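Local atomic coordinates of CBS domain-containing protein (Listeria monocytogenes, PDB entry 6XNU), a protein that binds the second messenger cyclic di-AMP and takes part in controlling (p)ppGpp and c-di-AMP homeostasis, probably through its paired CBS domains. Residues Ile119-Val129 / Gly140-Leu148; Leu70-Ile79 / Val99-Val109. All coordinates share one frame; numbering follows the deposited sequence.

Contact 1 (Ile119-Val129 / Gly140-Leu148); sequences IVHLLVDHPFV and GIVTRRVVL
Leu123 of helix 116-125 reaches between Val142 and Val147, its CD1 lying 4.0 Å from Val147 CG2 and 4.3 Å from Val142 CG1. This is the core of a CBS domain, where the hairpin of strands 128-132 and 138-143 carries helices 116-125 and 145-161 against it. A long, forked leucine suits the spot because CD1 reaches both Val147 on the second helix and Val142 on the strand, while CD2 rests over the backbone at Val142 and Thr143. Compact beta-branched residues fill the surroundings: Ile119 CG2 and Val142 CG1 meet beside Leu123, with Phe113 packed on both side chains, and Val120 lies loosely by Val147.

In the hairpin, Val129 and Val142 form an antiparallel hydrogen-bonded pair, Val129 N to Val142 O at 2.9 Å and Val142 N to Val129 O at 3.0 Å. Their side chains share one sheet face with the helix residues. Phe128 and Thr143, the neighbouring non-hydrogen-bonded pair, turn to the other; there Phe128 CD2 meets Ile141 CG2 at 3.8 Å, the ring oblique to the methyl.

The polar edge begins where the chain turns into the second helix. Thr143 OG1, set between its own N and carbonyl carbon (chi1 83°), accepts from Arg145 N in a capping bond, and Arg144 N bonds to Pro127 O (3.2 Å), tying turn to hairpin. Arg144, extended from CG to NE, runs alongside Pro127, whose CA lies over one guanidinium face near its rim. Beyond, Asp125 makes a salt bridge with Arg145 of the second subunit. The helix's C-terminal carbonyls probably favour Arg144's positive charge: NE meets Leu123 O almost head-on within the guanidinium plane, 2.7 Å at 174°, whereas NH2 reaches Val124 O at 2.8 Å from well above that carbonyl's plane.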
loop_
_atom_site.group_PDB
_atom_site.type_symbol
_atom_site.label_atom_id
_atom_site.label_comp_id
_atom_site.label_asym_id
_atom_site.label_seq_id
_atom_site.Cartn_x
_atom_site.Cartn_y
_atom_site.Cartn_z
ATOM N N ILE A 119 -6.806 -7.935 17.254
ATOM C CA ILE A 119 -6.356 -7.998 15.866
ATOM C C ILE A 119 -7.134 -6.998 15.022
ATOM O O ILE A 119 -6.555 -6.216 14.260
ATOM C CB ILE A 119 -6.487 -9.433 15.327
ATOM C CG1 ILE A 119 -5.406 -10.321 15.954
ATOM C CG2 ILE A 119 -6.377 -9.454 13.794
ATOM C CD1 ILE A 119 -5.566 -11.799 15.671
ATOM N N VAL A 120 -8.457 -6.972 15.187
ATOM C CA VAL A 120 -9.271 -6.008 14.449
ATOM C C VAL A 120 -8.871 -4.584 14.813
ATOM O O VAL A 120 -8.814 -3.697 13.952
ATOM C CB VAL A 120 -10.765 -6.272 14.711
ATOM C CG1 VAL A 120 -11.615 -5.209 14.039
ATOM C CG2 VAL A 120 -11.143 -7.657 14.212
ATOM N N HIS A 121 -8.571 -4.346 16.093
ATOM C CA HIS A 121 -8.138 -3.025 16.533
ATOM C C HIS A 121 -6.837 -2.601 15.856
ATOM O O HIS A 121 -6.687 -1.442 15.449
ATOM C CB HIS A 121 -7.977 -3.026 18.055
ATOM C CG HIS A 121 -7.454 -1.739 18.611
ATOM N ND1 HIS A 121 -8.233 -0.609 18.730
ATOM C CD2 HIS A 121 -6.230 -1.405 19.086
ATOM C CE1 HIS A 121 -7.512 0.367 19.252
ATOM N NE2 HIS A 121 -6.293 -0.090 19.478
ATOM N N LEU A 122 -5.871 -3.518 15.747
ATOM C CA LEU A 122 -4.612 -3.182 15.082
ATOM C C LEU A 122 -4.836 -2.862 13.609
ATOM O O LEU A 122 -4.180 -1.973 13.048
ATOM C CB LEU A 122 -3.620 -4.332 15.233
ATOM C CG LEU A 122 -3.090 -4.549 16.648
ATOM C CD1 LEU A 122 -2.216 -5.783 16.694
ATOM C CD2 LEU A 122 -2.322 -3.324 17.116
ATOM N N LEU A 123 -5.763 -3.574 12.968
ATOM C CA LEU A 123 -6.000 -3.386 11.545
ATOM C C LEU A 123 -6.653 -2.045 11.233
ATOM O O LEU A 123 -6.742 -1.682 10.056
ATOM C CB LEU A 123 -6.846 -4.545 10.999
ATOM C CG LEU A 123 -6.094 -5.884 10.960
ATOM C CD1 LEU A 123 -7.037 -7.052 10.676
ATOM C CD2 LEU A 123 -4.956 -5.838 9.946
ATOM N N VAL A 124 -7.087 -1.298 12.252
ATOM C CA VAL A 124 -7.610 0.045 12.017
ATOM C C VAL A 124 -6.523 0.957 11.459
ATOM O O VAL A 124 -6.718 1.642 10.450
ATOM C CB VAL A 124 -8.214 0.615 13.310
ATOM C CG1 VAL A 124 -8.538 2.090 13.137
ATOM C CG2 VAL A 124 -9.459 -0.168 13.680
ATOM N N ASP A 125 -5.360 0.985 12.103
ATOM C CA ASP A 125 -4.294 1.870 11.658
ATOM C C ASP A 125 -3.173 1.122 10.953
ATOM O O ASP A 125 -2.140 1.723 10.636
ATOM C CB ASP A 125 -3.751 2.674 12.838
ATOM C CG ASP A 125 -4.723 3.745 13.303
ATOM O OD1 ASP A 125 -5.314 4.438 12.446
ATOM O OD2 ASP A 125 -4.906 3.887 14.527
ATOM N N HIS A 126 -3.357 -0.171 10.689
ATOM C CA HIS A 126 -2.349 -0.951 9.986
ATOM C C HIS A 126 -3.005 -1.807 8.909
ATOM O O HIS A 126 -3.860 -2.651 9.211
ATOM C CB HIS A 126 -1.560 -1.817 10.968
ATOM C CG HIS A 126 -0.931 -1.035 12.077
ATOM N ND1 HIS A 126 -1.540 -0.859 13.302
ATOM C CD2 HIS A 126 0.245 -0.366 12.139
ATOM C CE1 HIS A 126 -0.763 -0.119 14.073
ATOM N NE2 HIS A 126 0.325 0.195 13.390
ATOM N N PRO A 127 -2.640 -1.596 7.646
ATOM C CA PRO A 127 -3.191 -2.427 6.564
ATOM C C PRO A 127 -2.879 -3.905 6.709
ATOM O O PRO A 127 -3.654 -4.743 6.235
ATOM C CB PRO A 127 -2.534 -1.835 5.311
ATOM C CG PRO A 127 -2.262 -0.416 5.677
ATOM C CD PRO A 127 -1.880 -0.443 7.134
ATOM N N PHE A 128 -1.742 -4.252 7.307
ATOM C CA PHE A 128 -1.469 -5.633 7.675
ATOM C C PHE A 128 -0.670 -5.622 8.959
ATOM O O PHE A 128 -0.053 -4.616 9.321
ATOM C CB PHE A 128 -0.694 -6.402 6.594
ATOM C CG PHE A 128 0.718 -5.917 6.399
ATOM C CD1 PHE A 128 0.983 -4.877 5.520
ATOM C CD2 PHE A 128 1.774 -6.497 7.085
ATOM C CE1 PHE A 128 2.280 -4.423 5.332
ATOM C CE2 PHE A 128 3.066 -6.047 6.907
ATOM C CZ PHE A 128 3.318 -5.013 6.029
ATOM N N VAL A 129 -0.691 -6.760 9.636
ATOM C CA VAL A 129 0.078 -6.948 10.860
ATOM C C VAL A 129 0.820 -8.269 10.774
ATOM O O VAL A 129 0.248 -9.292 10.387
ATOM C CB VAL A 129 -0.815 -6.901 12.112
ATOM C CG1 VAL A 129 0.030 -7.125 13.368
ATOM C CG2 VAL A 129 -1.503 -5.558 12.195
ATOM N N GLY A 140 3.986 -14.982 9.069
ATOM C CA GLY A 140 3.043 -14.571 8.054
ATOM C C GLY A 140 2.452 -13.216 8.402
ATOM O O GLY A 140 2.911 -12.537 9.316
ATOM N N ILE A 141 1.435 -12.829 7.631
ATOM C CA ILE A 141 0.765 -11.555 7.863
ATOM C C ILE A 141 -0.740 -11.769 7.845
ATOM O O ILE A 141 -1.256 -12.698 7.213
ATOM C CB ILE A 141 1.169 -10.461 6.841
ATOM C CG1 ILE A 141 0.733 -10.843 5.431
ATOM C CG2 ILE A 141 2.689 -10.173 6.905
ATOM C CD1 ILE A 141 0.968 -9.725 4.421
ATOM N N VAL A 142 -1.440 -10.921 8.593
ATOM C CA VAL A 142 -2.894 -10.808 8.531
ATOM C C VAL A 142 -3.206 -9.441 7.939
ATOM O O VAL A 142 -2.595 -8.446 8.336
ATOM C CB VAL A 142 -3.526 -10.971 9.928
ATOM C CG1 VAL A 142 -5.022 -10.736 9.867
ATOM C CG2 VAL A 142 -3.235 -12.355 10.478
ATOM N N THR A 143 -4.139 -9.382 6.979
ATOM C CA THR A 143 -4.462 -8.113 6.339
ATOM C C THR A 143 -5.918 -7.737 6.594
ATOM O O THR A 143 -6.706 -8.500 7.161
ATOM C CB THR A 143 -4.183 -8.136 4.821
ATOM O OG1 THR A 143 -5.283 -8.723 4.104
ATOM C CG2 THR A 143 -2.889 -8.909 4.511
ATOM N N ARG A 144 -6.261 -6.525 6.156
ATOM C CA ARG A 144 -7.621 -6.021 6.332
ATOM C C ARG A 144 -8.638 -6.782 5.501
ATOM O O ARG A 144 -9.843 -6.733 5.811
ATOM C CB ARG A 144 -7.675 -4.553 5.940
ATOM C CG ARG A 144 -7.158 -3.605 6.978
ATOM C CD ARG A 144 -7.161 -2.212 6.394
ATOM N NE ARG A 144 -6.728 -1.203 7.355
ATOM C CZ ARG A 144 -6.258 -0.014 7.003
ATOM N NH1 ARG A 144 -6.166 0.293 5.717
ATOM N NH2 ARG A 144 -5.897 0.866 7.927
ATOM N N ARG A 145 -8.198 -7.485 4.454
ATOM C CA ARG A 145 -9.146 -8.079 3.514
ATOM C C ARG A 145 -10.087 -9.065 4.198
ATOM O O ARG A 145 -11.275 -9.123 3.860
ATOM C CB ARG A 145 -8.401 -8.764 2.372
ATOM C CG ARG A 145 -9.323 -9.463 1.387
ATOM C CD ARG A 145 -8.575 -9.766 0.107
ATOM N NE ARG A 145 -9.442 -10.327 -0.924
ATOM C CZ ARG A 145 -9.718 -11.619 -1.038
ATOM N NH1 ARG A 145 -9.196 -12.488 -0.180
ATOM N NH2 ARG A 145 -10.518 -12.039 -2.009
ATOM N N VAL A 146 -9.584 -9.855 5.159
ATOM C CA VAL A 146 -10.447 -10.846 5.802
ATOM C C VAL A 146 -11.610 -10.155 6.509
ATOM O O VAL A 146 -12.738 -10.659 6.509
ATOM C CB VAL A 146 -9.640 -11.742 6.771
ATOM C CG1 VAL A 146 -8.997 -10.924 7.886
ATOM C CG2 VAL A 146 -10.540 -12.819 7.363
ATOM N N VAL A 147 -11.365 -8.981 7.097
ATOM C CA VAL A 147 -12.442 -8.280 7.797
ATOM C C VAL A 147 -13.446 -7.731 6.793
ATOM O O VAL A 147 -14.665 -7.795 7.010
ATOM C CB VAL A 147 -11.871 -7.167 8.693
ATOM C CG1 VAL A 147 -13.009 -6.403 9.383
ATOM C CG2 VAL A 147 -10.888 -7.763 9.739
ATOM N N LEU A 148 -12.959 -7.206 5.665
ATOM C CA LEU A 148 -13.878 -6.747 4.625
ATOM C C LEU A 148 -14.720 -7.899 4.089
ATOM O O LEU A 148 -15.905 -7.723 3.795
ATOM C CB LEU A 148 -13.105 -6.073 3.488
ATOM C CG LEU A 148 -12.998 -4.552 3.580
ATOM C CD1 LEU A 148 -14.367 -3.874 3.349
ATOM C CD2 LEU A 148 -12.420 -4.130 4.909
HETATM O O HOH W 1 -4.719 -4.664 3.985
#

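Contact 2 (Leu70-Ile79 / Val99-Val109); sequences LHGLISAAMI and VEDVMQTDFPV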
loop_
_atom_site.group_PDB
_atom_site.type_symbol
_atom_site.label_atom_id
_atom_site.label_comp_id
_atom_site.label_asym_id
_atom_site.label_seq_id
_atom_site.Cartn_x
_atom_site.Cartn_y
_atom_site.Cartn_z
ATOM N N LEU A 70 11.815 -11.348 12.982
ATOM C CA LEU A 70 11.308 -10.100 12.416
ATOM C C LEU A 70 11.921 -8.897 13.127
ATOM O O LEU A 70 11.735 -8.732 14.336
ATOM C CB LEU A 70 9.784 -10.066 12.539
ATOM C CG LEU A 70 9.100 -8.778 12.067
ATOM C CD1 LEU A 70 9.252 -8.594 10.563
ATOM C CD2 LEU A 70 7.642 -8.827 12.447
ATOM N N HIS A 71 12.601 -8.033 12.367
ATOM C CA HIS A 71 13.269 -6.849 12.902
ATOM C C HIS A 71 12.659 -5.532 12.457
ATOM O O HIS A 71 12.789 -4.537 13.171
ATOM C CB HIS A 71 14.751 -6.830 12.499
ATOM C CG HIS A 71 15.598 -7.803 13.257
ATOM N ND1 HIS A 71 16.534 -7.404 14.187
ATOM C CD2 HIS A 71 15.657 -9.155 13.217
ATOM C CE1 HIS A 71 17.125 -8.471 14.698
ATOM N NE2 HIS A 71 16.611 -9.547 14.131
ATOM N N GLY A 72 12.011 -5.485 11.299
ATOM C CA GLY A 72 11.546 -4.195 10.826
ATOM C C GLY A 72 10.660 -4.346 9.611
ATOM O O GLY A 72 10.420 -5.452 9.118
ATOM N N LEU A 73 10.167 -3.200 9.152
ATOM C CA LEU A 73 9.333 -3.082 7.964
ATOM C C LEU A 73 9.942 -2.006 7.089
ATOM O O LEU A 73 10.437 -0.997 7.601
ATOM C CB LEU A 73 7.890 -2.714 8.320
ATOM C CG LEU A 73 7.091 -3.709 9.170
ATOM C CD1 LEU A 73 5.782 -3.086 9.618
ATOM C CD2 LEU A 73 6.850 -4.978 8.367
ATOM N N ILE A 74 9.936 -2.228 5.775
ATOM C CA ILE A 74 10.554 -1.282 4.856
ATOM C C ILE A 74 9.665 -1.083 3.633
ATOM O O ILE A 74 8.982 -2.002 3.171
ATOM C CB ILE A 74 11.984 -1.730 4.457
ATOM C CG1 ILE A 74 12.753 -0.596 3.775
ATOM C CG2 ILE A 74 11.948 -2.981 3.581
ATOM C CD1 ILE A 74 14.233 -0.929 3.564
ATOM N N SER A 75 9.677 0.145 3.120
ATOM C CA SER A 75 8.901 0.526 1.948
ATOM C C SER A 75 9.767 1.351 1.010
ATOM O O SER A 75 10.830 1.850 1.380
ATOM C CB SER A 75 7.674 1.346 2.332
ATOM O OG SER A 75 8.079 2.622 2.802
ATOM N N ALA A 76 9.276 1.523 -0.219
ATOM C CA ALA A 76 9.967 2.386 -1.169
ATOM C C ALA A 76 10.042 3.827 -0.679
ATOM O O ALA A 76 11.041 4.513 -0.937
ATOM C CB ALA A 76 9.278 2.334 -2.532
ATOM N N ALA A 77 9.014 4.307 0.030
ATOM C CA ALA A 77 9.046 5.687 0.504
ATOM C C ALA A 77 10.138 5.879 1.548
ATOM O O ALA A 77 10.825 6.905 1.552
ATOM C CB ALA A 77 7.690 6.091 1.074
ATOM N N MET A 78 10.331 4.892 2.424
ATOM C CA MET A 78 11.398 4.991 3.416
ATOM C C MET A 78 12.761 5.024 2.747
ATOM O O MET A 78 13.656 5.774 3.161
ATOM C CB MET A 78 11.332 3.809 4.379
ATOM C CG MET A 78 10.090 3.710 5.205
ATOM S SD MET A 78 10.178 2.190 6.182
ATOM C CE MET A 78 8.439 1.850 6.425
ATOM N N ILE A 79 12.935 4.207 1.711
ATOM C CA ILE A 79 14.207 4.139 1.001
ATOM C C ILE A 79 14.481 5.447 0.266
ATOM O O ILE A 79 15.574 6.020 0.366
ATOM C CB ILE A 79 14.191 2.938 0.037
ATOM C CG1 ILE A 79 14.237 1.624 0.821
ATOM C CG2 ILE A 79 15.290 3.054 -1.004
ATOM C CD1 ILE A 79 13.901 0.414 -0.021
ATOM N N VAL A 99 19.349 -1.851 4.742
ATOM C CA VAL A 99 17.919 -1.803 5.058
ATOM C C VAL A 99 17.697 -1.402 6.510
ATOM O O VAL A 99 16.748 -0.673 6.830
ATOM C CB VAL A 99 17.240 -3.150 4.733
ATOM C CG1 VAL A 99 17.162 -3.360 3.226
ATOM C CG2 VAL A 99 17.956 -4.313 5.428
ATOM N N GLU A 100 18.550 -1.877 7.420
ATOM C CA GLU A 100 18.318 -1.565 8.826
ATOM C C GLU A 100 18.518 -0.082 9.116
ATOM O O GLU A 100 18.036 0.405 10.148
ATOM C CB GLU A 100 19.228 -2.415 9.711
ATOM C CG GLU A 100 20.703 -2.207 9.434
ATOM C CD GLU A 100 21.279 -3.232 8.471
ATOM O OE1 GLU A 100 20.542 -3.753 7.604
ATOM O OE2 GLU A 100 22.488 -3.517 8.577
ATOM N N ASP A 101 19.189 0.636 8.210
ATOM C CA ASP A 101 19.406 2.073 8.366
ATOM C C ASP A 101 18.118 2.867 8.204
ATOM O O ASP A 101 17.986 3.949 8.788
ATOM C CB ASP A 101 20.436 2.584 7.348
ATOM C CG ASP A 101 21.838 2.008 7.558
ATOM O OD1 ASP A 101 22.171 1.613 8.699
ATOM O OD2 ASP A 101 22.608 1.970 6.567
ATOM N N VAL A 102 17.163 2.369 7.415
ATOM C CA VAL A 102 15.962 3.127 7.096
ATOM C C VAL A 102 14.677 2.433 7.519
ATOM O O VAL A 102 13.621 3.078 7.525
ATOM C CB VAL A 102 15.891 3.476 5.591
ATOM C CG1 VAL A 102 17.232 3.994 5.101
ATOM C CG2 VAL A 102 15.451 2.275 4.778
ATOM N N MET A 103 14.722 1.155 7.874
ATOM C CA MET A 103 13.500 0.419 8.169
ATOM C C MET A 103 12.802 0.963 9.414
ATOM O O MET A 103 13.428 1.541 10.308
ATOM C CB MET A 103 13.812 -1.061 8.366
ATOM C CG MET A 103 14.601 -1.333 9.630
ATOM S SD MET A 103 15.035 -3.067 9.784
ATOM C CE MET A 103 15.949 -3.075 11.328
ATOM N N GLN A 104 11.491 0.755 9.465
ATOM C CA GLN A 104 10.683 1.092 10.631
ATOM C C GLN A 104 10.823 -0.014 11.674
ATOM O O GLN A 104 10.596 -1.191 11.373
ATOM C CB GLN A 104 9.228 1.277 10.207
ATOM C CG GLN A 104 8.178 1.066 11.285
ATOM C CD GLN A 104 6.778 1.293 10.745
ATOM O OE1 GLN A 104 6.517 2.301 10.087
ATOM N NE2 GLN A 104 5.875 0.351 11.001
ATOM N N THR A 105 11.219 0.353 12.890
ATOM C CA THR A 105 11.383 -0.614 13.967
ATOM C C THR A 105 10.237 -0.577 14.964
ATOM O O THR A 105 10.217 -1.382 15.899
ATOM C CB THR A 105 12.703 -0.368 14.695
ATOM O OG1 THR A 105 12.726 0.985 15.157
ATOM C CG2 THR A 105 13.886 -0.607 13.763
ATOM N N ASP A 106 9.291 0.335 14.778
ATOM C CA ASP A 106 8.132 0.519 15.645
ATOM C C ASP A 106 6.918 -0.070 14.933
ATOM O O ASP A 106 6.262 0.599 14.136
ATOM C CB ASP A 106 7.942 2.003 15.932
ATOM C CG ASP A 106 7.985 2.849 14.653
ATOM O OD1 ASP A 106 9.036 2.861 13.963
ATOM O OD2 ASP A 106 6.956 3.484 14.319
ATOM N N PHE A 107 6.612 -1.334 15.211
ATOM C CA PHE A 107 5.494 -1.981 14.537
ATOM C C PHE A 107 4.793 -2.952 15.490
ATOM O O PHE A 107 5.436 -3.512 16.382
ATOM C CB PHE A 107 5.952 -2.736 13.278
ATOM C CG PHE A 107 7.099 -3.669 13.520
ATOM C CD1 PHE A 107 6.880 -4.964 13.956
ATOM C CD2 PHE A 107 8.404 -3.247 13.323
ATOM C CE1 PHE A 107 7.945 -5.822 14.199
ATOM C CE2 PHE A 107 9.469 -4.098 13.560
ATOM C CZ PHE A 107 9.243 -5.386 13.996
ATOM N N PRO A 108 3.498 -3.154 15.313
ATOM C CA PRO A 108 2.801 -4.160 16.120
ATOM C C PRO A 108 3.027 -5.554 15.558
ATOM O O PRO A 108 3.376 -5.737 14.391
ATOM C CB PRO A 108 1.333 -3.747 15.993
ATOM C CG PRO A 108 1.253 -3.161 14.617
ATOM C CD PRO A 108 2.591 -2.495 14.355
ATOM N N VAL A 109 2.831 -6.552 16.422
ATOM C CA VAL A 109 2.869 -7.944 15.994
ATOM C C VAL A 109 1.713 -8.700 16.627
ATOM O O VAL A 109 1.123 -8.270 17.619
ATOM C CB VAL A 109 4.204 -8.649 16.327
ATOM C CG1 VAL A 109 5.379 -7.965 15.628
ATOM C CG2 VAL A 109 4.425 -8.696 17.837
#
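Phe107 wedges its ring against the backbone of strand 70-75: CE2 is 3.4 Å from Gly72 CA, and His71 O lies near the ring plane at its edge. Leu70 CD2 comes from the opposite direction to within 3.5 Å of CE1, and Leu73 CD1 packs on Phe107 CB. Gly72 suits this tight place because its bare CA lets Met103 SD approach from another direction. At the far end Ile74, with CG1 anti to the backbone N (chi1 -166°), sends CD1 to Val102 CG2 at 3.6 Å and to Val99 CG1.

Between these clusters Leu73 and Gln104 form a single antiparallel bridge, Leu73 N to Gln104 O at 3.0 Å and Gln104 N to Leu73 O at 2.8 Å. The outer side is looser. Met78 stretches CE to Gln104 CB at 3.9 Å, an apolar touch on a chain whose amide suits a partly exposed position, and exposed Thr105 brushes His71 O with CG2. His71 turns its imidazole away to Asp65. With Gly72 it faces Val63 in a classic beta bulge, on an edge strand lined by segment 99-109, consistent with a paired-CBS fold in which such a segment probably passes from one CBS unit to the next.

Contact 1 (119-129 with 140-148) is the more buried, a hairpin and two helices closing on Leu123 and a set of valines within one CBS unit; contact 2 (70-79 with 99-109) is partly exposed and lays a largely loop segment along an edge strand. Paired strands and an arginine gripping helix carbonyls give contact 1 its polar chemistry, while contact 2 relies on one bridge, methionine sulfurs and an aromatic ring. They hold different elements on opposite sides of the chain's centre, but meet at Pro108, which packs against Leu122, His126 and Val129. Both reach the second subunit, contact 1 far more extensively.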